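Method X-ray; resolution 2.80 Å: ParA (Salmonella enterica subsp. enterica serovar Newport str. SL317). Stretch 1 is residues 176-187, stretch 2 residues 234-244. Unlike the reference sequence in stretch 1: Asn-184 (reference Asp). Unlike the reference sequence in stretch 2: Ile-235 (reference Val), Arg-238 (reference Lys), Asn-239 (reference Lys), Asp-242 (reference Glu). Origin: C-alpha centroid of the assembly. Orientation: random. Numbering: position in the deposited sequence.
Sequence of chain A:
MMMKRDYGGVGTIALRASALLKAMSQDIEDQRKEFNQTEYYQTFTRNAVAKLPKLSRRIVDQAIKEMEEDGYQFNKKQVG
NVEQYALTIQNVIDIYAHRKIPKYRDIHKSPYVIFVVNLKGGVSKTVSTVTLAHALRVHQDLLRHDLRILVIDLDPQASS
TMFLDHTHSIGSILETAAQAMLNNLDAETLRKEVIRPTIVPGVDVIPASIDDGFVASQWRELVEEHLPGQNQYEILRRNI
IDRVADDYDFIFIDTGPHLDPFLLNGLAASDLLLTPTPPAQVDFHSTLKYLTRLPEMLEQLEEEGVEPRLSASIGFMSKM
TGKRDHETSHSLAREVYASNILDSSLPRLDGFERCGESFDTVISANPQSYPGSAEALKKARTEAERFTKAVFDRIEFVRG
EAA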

# COMPACT_ATOMS: atom_id res chain seq x y z
N THR A 176 -13.03 14.95 -0.34
CA THR A 176 -12.43 13.90 0.46
C THR A 176 -12.71 14.19 1.93
O THR A 176 -13.10 15.31 2.29
CB THR A 176 -10.92 13.82 0.26
OG1 THR A 176 -10.32 15.04 0.71
CG2 THR A 176 -10.57 13.58 -1.20
N ALA A 177 -12.51 13.19 2.78
CA ALA A 177 -12.73 13.31 4.22
C ALA A 177 -11.77 14.33 4.83
O ALA A 177 -12.16 15.13 5.69
CB ALA A 177 -12.55 11.95 4.88
N ALA A 178 -10.52 14.30 4.39
CA ALA A 178 -9.53 15.24 4.90
C ALA A 178 -9.98 16.67 4.61
O ALA A 178 -9.87 17.55 5.46
CB ALA A 178 -8.19 14.96 4.26
N GLN A 179 -10.49 16.88 3.41
CA GLN A 179 -10.97 18.18 2.99
C GLN A 179 -12.25 18.57 3.74
O GLN A 179 -12.35 19.70 4.24
CB GLN A 179 -11.21 18.18 1.48
CG GLN A 179 -9.93 17.98 0.66
CD GLN A 179 -10.20 17.59 -0.79
OE1 GLN A 179 -9.28 17.24 -1.53
NE2 GLN A 179 -11.47 17.65 -1.20
N ALA A 180 -13.21 17.65 3.84
CA ALA A 180 -14.45 17.94 4.55
C ALA A 180 -14.20 18.39 5.98
O ALA A 180 -14.87 19.28 6.49
CB ALA A 180 -15.34 16.74 4.54
N MET A 181 -13.21 17.78 6.63
CA MET A 181 -12.90 18.15 8.01
C MET A 181 -12.41 19.58 8.11
O MET A 181 -12.72 20.30 9.06
CB MET A 181 -11.82 17.23 8.56
CG MET A 181 -12.19 15.78 8.63
SD MET A 181 -10.70 14.72 8.99
CE MET A 181 -10.61 14.96 10.71
N LEU A 182 -11.61 20.00 7.14
CA LEU A 182 -11.06 21.35 7.14
C LEU A 182 -12.07 22.43 6.75
O LEU A 182 -11.95 23.58 7.17
CB LEU A 182 -9.83 21.41 6.22
CG LEU A 182 -8.59 20.64 6.69
CD1 LEU A 182 -7.48 20.71 5.64
CD2 LEU A 182 -8.12 21.23 8.01
N ASN A 183 -13.09 22.05 5.98
CA ASN A 183 -14.08 23.02 5.53
C ASN A 183 -15.24 23.30 6.48
O ASN A 183 -16.22 23.93 6.08
CB ASN A 183 -14.64 22.62 4.17
CG ASN A 183 -13.56 22.44 3.14
OD1 ASN A 183 -12.59 23.20 3.10
ND2 ASN A 183 -13.71 21.44 2.28
N ASN A 184 -15.13 22.84 7.72
CA ASN A 184 -16.20 23.08 8.69
C ASN A 184 -17.60 23.03 8.04
O ASN A 184 -18.39 23.97 8.19
CB ASN A 184 -15.98 24.43 9.35
CG ASN A 184 -16.63 24.54 10.71
OD1 ASN A 184 -17.56 23.80 11.02
ND2 ASN A 184 -16.16 25.47 11.52
N LEU A 185 -17.89 21.96 7.31
CA LEU A 185 -19.18 21.79 6.64
C LEU A 185 -20.30 21.56 7.63
O LEU A 185 -20.06 21.34 8.82
CB LEU A 185 -19.13 20.61 5.68
CG LEU A 185 -18.01 20.64 4.64
CD1 LEU A 185 -18.25 19.52 3.62
CD2 LEU A 185 -17.98 22.00 3.96
N ASP A 186 -21.53 21.58 7.11
CA ASP A 186 -22.74 21.40 7.92
C ASP A 186 -23.37 20.04 7.64
O ASP A 186 -23.08 19.41 6.62
CB ASP A 186 -23.74 22.51 7.57
CG ASP A 186 -24.00 22.60 6.07
OD1 ASP A 186 -25.00 22.02 5.58
OD2 ASP A 186 -23.18 23.22 5.36
N ALA A 187 -24.24 19.61 8.54
CA ALA A 187 -24.89 18.32 8.39
C ALA A 187 -25.45 18.05 6.99
O ALA A 187 -25.25 16.98 6.41
CB ALA A 187 -25.99 18.18 9.42
N GLU A 234 -9.25 16.40 17.19
CA GLU A 234 -10.66 16.22 17.53
C GLU A 234 -11.53 16.67 16.37
O GLU A 234 -12.76 16.66 16.48
CB GLU A 234 -11.04 17.03 18.76
CG GLU A 234 -10.25 16.70 20.01
CD GLU A 234 -10.75 17.45 21.26
OE1 GLU A 234 -11.49 18.45 21.10
OE2 GLU A 234 -10.40 17.06 22.39
N ILE A 235 -10.91 17.06 15.26
CA ILE A 235 -11.66 17.52 14.09
C ILE A 235 -12.60 16.45 13.54
O ILE A 235 -13.76 16.73 13.29
CB ILE A 235 -10.75 17.98 12.94
CG1 ILE A 235 -9.61 18.86 13.46
CG2 ILE A 235 -11.58 18.74 11.93
CD1 ILE A 235 -10.08 20.06 14.26
N LEU A 236 -12.09 15.24 13.35
CA LEU A 236 -12.89 14.13 12.81
C LEU A 236 -14.20 13.94 13.58
O LEU A 236 -15.24 13.75 12.97
CB LEU A 236 -12.09 12.81 12.82
CG LEU A 236 -12.44 11.68 11.84
CD1 LEU A 236 -11.93 10.37 12.41
CD2 LEU A 236 -13.92 11.57 11.61
N ARG A 237 -14.16 13.97 14.90
CA ARG A 237 -15.36 13.78 15.70
C ARG A 237 -16.29 14.98 15.63
O ARG A 237 -17.50 14.83 15.66
CB ARG A 237 -15.01 13.52 17.18
CG ARG A 237 -15.57 12.21 17.80
CD ARG A 237 -17.10 12.12 17.98
NE ARG A 237 -17.48 10.71 18.16
CZ ARG A 237 -18.68 10.26 18.53
NH1 ARG A 237 -19.69 11.09 18.79
NH2 ARG A 237 -18.88 8.95 18.64
N ARG A 238 -15.72 16.17 15.54
CA ARG A 238 -16.53 17.36 15.52
C ARG A 238 -17.06 17.84 14.17
O ARG A 238 -18.18 18.30 14.08
CB ARG A 238 -15.76 18.51 16.16
CG ARG A 238 -16.66 19.50 16.87
CD ARG A 238 -16.08 20.91 16.87
NE ARG A 238 -16.11 21.52 15.54
CZ ARG A 238 -16.40 22.79 15.31
NH1 ARG A 238 -16.68 23.60 16.34
NH2 ARG A 238 -16.41 23.27 14.07
N ASN A 239 -16.26 17.73 13.11
CA ASN A 239 -16.67 18.24 11.81
C ASN A 239 -17.33 17.27 10.84
O ASN A 239 -17.86 17.68 9.81
CB ASN A 239 -15.48 18.95 11.14
CG ASN A 239 -15.04 20.19 11.91
OD1 ASN A 239 -14.02 20.79 11.58
ND2 ASN A 239 -15.80 20.57 12.92
N ILE A 240 -17.30 15.98 11.16
CA ILE A 240 -17.95 15.01 10.29
C ILE A 240 -18.84 14.06 11.08
O ILE A 240 -20.06 14.07 10.91
CB ILE A 240 -16.92 14.16 9.47
CG1 ILE A 240 -16.22 15.06 8.43
CG2 ILE A 240 -17.65 12.99 8.77
CD1 ILE A 240 -15.19 14.37 7.57
N ILE A 241 -18.22 13.26 11.94
CA ILE A 241 -18.91 12.26 12.75
C ILE A 241 -20.07 12.79 13.56
O ILE A 241 -21.20 12.31 13.39
CB ILE A 241 -17.92 11.51 13.70
CG1 ILE A 241 -17.09 10.50 12.87
CG2 ILE A 241 -18.67 10.77 14.80
CD1 ILE A 241 -16.02 9.78 13.65
N ASP A 242 -19.83 13.76 14.43
CA ASP A 242 -20.92 14.31 15.22
C ASP A 242 -21.95 15.03 14.35
O ASP A 242 -23.09 15.19 14.75
CB ASP A 242 -20.40 15.27 16.31
CG ASP A 242 -20.20 14.57 17.65
OD1 ASP A 242 -20.68 13.43 17.81
OD2 ASP A 242 -19.56 15.16 18.56
N ARG A 243 -21.56 15.44 13.15
CA ARG A 243 -22.50 16.14 12.27
C ARG A 243 -23.42 15.20 11.47
O ARG A 243 -24.38 15.65 10.84
CB ARG A 243 -21.74 17.07 11.32
CG ARG A 243 -20.80 18.04 12.02
CD ARG A 243 -20.93 19.45 11.51
NE ARG A 243 -21.56 20.32 12.51
CZ ARG A 243 -20.92 20.95 13.50
NH1 ARG A 243 -19.61 20.83 13.64
NH2 ARG A 243 -21.62 21.70 14.36
N VAL A 244 -23.11 13.90 11.49
CA VAL A 244 -23.93 12.90 10.79
C VAL A 244 -24.37 11.80 11.77
O VAL A 244 -24.88 10.75 11.38
CB VAL A 244 -23.18 12.24 9.62
CG1 VAL A 244 -22.66 13.28 8.69
CG2 VAL A 244 -22.08 11.33 10.14

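The two stretches each contribute a short helix, residues 177-182 and 235-241, and these cross almost at right angles (85°), with an axial separation of 8.7 Å at closest approach. Such a crossing confines helix-to-helix contact to a small patch, and the loop after the first helix extends it, carrying Leu-185 to Ala-187 past Arg-243. The backbones come near at two points, Met-181 with Asn-239 (CA to CA 5.4 Å) and Ala-187 with Arg-243 (CA to CA 5.1 Å). Together the stretches bury 538 Å².

Met-181 is the centre of the apolar contact. Its CA-to-CB bond points sideways, but the m, t, p rotamer brings the end of the chain nearer the second helix. Met-181 CB lies 3.7 Å from Ile-235 CG2, Met-181 CG 3.5 Å from Ile-240 CD1, and Met-181 CE 3.4 Å from Leu-236 CB. The flexible thioether thus follows the surface of the second helix, and Met-181 CE also sits a tight 3.0 Å from Leu-236 N. The CA-to-CB bond of Ile-240 points toward the first helix, and with chi1 m and chi2 t its CD1 lies 3.8 Å from Ala-180 CB and 3.6 Å from Ala-177 O, so the methyl group packs on Ala-180 and over the backbone at Ala-177. Ile-235 points toward the first helix, yet its end leads away, and its CG2 branch makes the closest approach, 3.5 Å from Met-181 O.

The backbone of the second helix widens into a pi-type turn at 237-241, marked by the bonds from Ile-241 N to Leu-236 O (3.2 Å) and from Asp-242 N to Arg-237 O (2.8 Å). Across the same turn, Arg-237 NH1 forms a salt bridge with Asp-242 OD1 at 2.7 Å, although the hydrogen bond within it is weak in angle. The first helix begins with a cap: Thr-176, in the p rotamer, places OG1 to accept from Gln-179 N at 3.3 Å.

No clear hydrogen bond joins the stretches. Asn-239 points toward the first helix with chi1 m, bringing its side-chain amide close to the carbonyl of Met-181, but the orientation of that amide is uncertain. Asn-184 has positive phi and psi (35° and 52°); its CA-to-CB bond points sideways, but with chi1 t the end of the side chain comes nearer the second stretch, close to Arg-238. Arg-243 bends through off-rotamer chi2 and chi3 angles, and its CD packs 3.4 Å from Leu-185 O. Beside it, Ala-187 CB rests 3.3 Å from Arg-243 O, a close contact between a methyl group and a carbonyl oxygen.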